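Long-range contact in transcriptional regulator, LacI family (Burkholderia phymatum, PDB 2RGY), which probably regulates transcription as a LacI-family repressor or activator whose periplasmic-binding-protein-like region senses a small ligand, perhaps a sugar: residues A[191-196]-A[219-224]. Sequence-based numbering, arbitrary orientation.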
loop_
_atom_site.group_PDB
_atom_site.type_symbol
_atom_site.label_atom_id
_atom_site.label_comp_id
_atom_site.label_asym_id
_atom_site.label_seq_id
_atom_site.Cartn_x
_atom_site.Cartn_y
_atom_site.Cartn_z
ATOM N N THR A 191 -3.326 25.515 -15.247
ATOM C CA THR A 191 -2.243 24.827 -15.929
ATOM C C THR A 191 -1.403 24.055 -14.930
ATOM O O THR A 191 -0.555 23.256 -15.317
ATOM C CB THR A 191 -1.327 25.808 -16.691
ATOM O OG1 THR A 191 -0.714 26.708 -15.762
ATOM C CG2 THR A 191 -2.128 26.592 -17.723
ATOM N N GLY A 192 -1.649 24.303 -13.647
ATOM C CA GLY A 192 -0.903 23.634 -12.592
ATOM C C GLY A 192 -1.833 23.156 -11.499
ATOM O O GLY A 192 -2.697 23.905 -11.043
ATOM N N LEU A 193 -1.647 21.911 -11.068
ATOM C CA LEU A 193 -2.496 21.299 -10.045
ATOM C C LEU A 193 -1.729 20.772 -8.838
ATOM O O LEU A 193 -0.720 20.086 -8.980
ATOM C CB LEU A 193 -3.291 20.138 -10.660
ATOM C CG LEU A 193 -4.072 19.227 -9.700
ATOM C CD1 LEU A 193 -5.194 20.008 -9.052
ATOM C CD2 LEU A 193 -4.634 18.033 -10.459
ATOM N N PHE A 194 -2.219 21.101 -7.650
ATOM C CA PHE A 194 -1.613 20.628 -6.418
ATOM C C PHE A 194 -2.570 19.663 -5.725
ATOM O O PHE A 194 -3.716 20.015 -5.431
ATOM C CB PHE A 194 -1.304 21.795 -5.488
ATOM C CG PHE A 194 -0.884 21.378 -4.110
ATOM C CD1 PHE A 194 0.014 20.324 -3.923
ATOM C CD2 PHE A 194 -1.332 22.087 -2.996
ATOM C CE1 PHE A 194 0.468 19.983 -2.642
ATOM C CE2 PHE A 194 -0.888 21.761 -1.699
ATOM C CZ PHE A 194 0.015 20.709 -1.520
ATOM N N CYS A 195 -2.094 18.448 -5.481
ATOM C CA CYS A 195 -2.881 17.421 -4.808
ATOM C C CYS A 195 -2.332 17.184 -3.405
ATOM O O CYS A 195 -1.146 16.912 -3.229
ATOM C CB CYS A 195 -2.842 16.124 -5.610
ATOM S SG CYS A 195 -3.660 16.283 -7.197
ATOM N N ALA A 196 -3.216 17.275 -2.418
ATOM C CA ALA A 196 -2.867 17.119 -1.008
ATOM C C ALA A 196 -2.060 15.870 -0.647
ATOM O O ALA A 196 -1.413 15.838 0.402
ATOM C CB ALA A 196 -4.133 17.191 -0.157
ATOM N N VAL A 219 -0.834 19.987 -18.410
ATOM C CA VAL A 219 -0.997 20.236 -16.984
ATOM C C VAL A 219 0.156 19.691 -16.164
ATOM O O VAL A 219 0.572 18.551 -16.352
ATOM C CB VAL A 219 -2.295 19.595 -16.448
ATOM C CG1 VAL A 219 -2.403 19.821 -14.949
ATOM C CG2 VAL A 219 -3.497 20.195 -17.145
ATOM N N SER A 220 0.671 20.518 -15.259
ATOM C CA SER A 220 1.760 20.116 -14.382
ATOM C C SER A 220 1.102 19.717 -13.076
ATOM O O SER A 220 0.263 20.439 -12.558
ATOM C CB SER A 220 2.728 21.276 -14.160
ATOM O OG SER A 220 3.540 21.476 -15.302
ATOM N N VAL A 221 1.480 18.558 -12.557
ATOM C CA VAL A 221 0.884 18.036 -11.334
ATOM C C VAL A 221 1.921 17.766 -10.259
ATOM O O VAL A 221 2.934 17.133 -10.521
ATOM C CB VAL A 221 0.133 16.706 -11.620
ATOM C CG1 VAL A 221 -0.516 16.180 -10.345
ATOM C CG2 VAL A 221 -0.907 16.916 -12.711
ATOM N N ILE A 222 1.676 18.248 -9.048
ATOM C CA ILE A 222 2.609 17.990 -7.960
ATOM C C ILE A 222 1.876 17.350 -6.789
ATOM O O ILE A 222 0.815 17.816 -6.386
ATOM C CB ILE A 222 3.308 19.268 -7.479
ATOM C CG1 ILE A 222 4.276 18.916 -6.351
ATOM C CG2 ILE A 222 2.288 20.286 -7.010
ATOM C CD1 ILE A 222 5.265 20.034 -6.017
ATOM N N GLY A 223 2.441 16.274 -6.251
ATOM C CA GLY A 223 1.805 15.589 -5.142
ATOM C C GLY A 223 2.371 15.959 -3.785
ATOM O O GLY A 223 3.135 16.914 -3.661
ATOM N N TYR A 224 2.016 15.188 -2.763
ATOM C CA TYR A 224 2.478 15.472 -1.411
ATOM C C TYR A 224 2.661 14.153 -0.664
ATOM O O TYR A 224 1.796 13.282 -0.730
ATOM C CB TYR A 224 1.443 16.341 -0.704
ATOM C CG TYR A 224 1.955 17.097 0.493
ATOM C CD1 TYR A 224 2.361 18.425 0.382
ATOM C CD2 TYR A 224 1.987 16.499 1.749
ATOM C CE1 TYR A 224 2.782 19.149 1.505
ATOM C CE2 TYR A 224 2.408 17.205 2.879
ATOM C CZ TYR A 224 2.801 18.532 2.753
ATOM O OH TYR A 224 3.187 19.241 3.878
#
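L193 and V221 are bridge partners in neighbouring parallel strands of a beta-alpha-beta crossover, in which helix 198-210 links strand 192-195 to strand 220-223 in the sheet of one lobe of the periplasmic-binding-protein-like fold. Four backbone hydrogen bonds zip the strands together: S220 N to T191 O, L193 N to S220 O (2.8 Å), I222 N to L193 O, and C195 N to I222 O, the last almost straight at 179°. Three CA-H...O contacts, from V219, G192 and V221, reinforce them.

Apolar contacts follow on both faces. L193, C195, V219 and V221 meet only loosely, L193 CD2 lying 4.5 Å from V221 CG2, and all four pack against the crossover helix. On the other face, F194 has CG anti to its backbone N (chi1 171°), and its ring edge reaches the second strand, where CD1 lies 3.6 Å from I222 O. F194 CD1 also makes an apolar contact with I222 CG2 at 3.8 Å. Helices 112-125 and 141-155 pack on this face, F150 of the latter stacking on the F194 ring. Farther along, Y224 OH is hydrogen-bonded to H112 ND1, and Y224 CD1 sits in the plane of the F194 ring, 3.8 Å from its CZ.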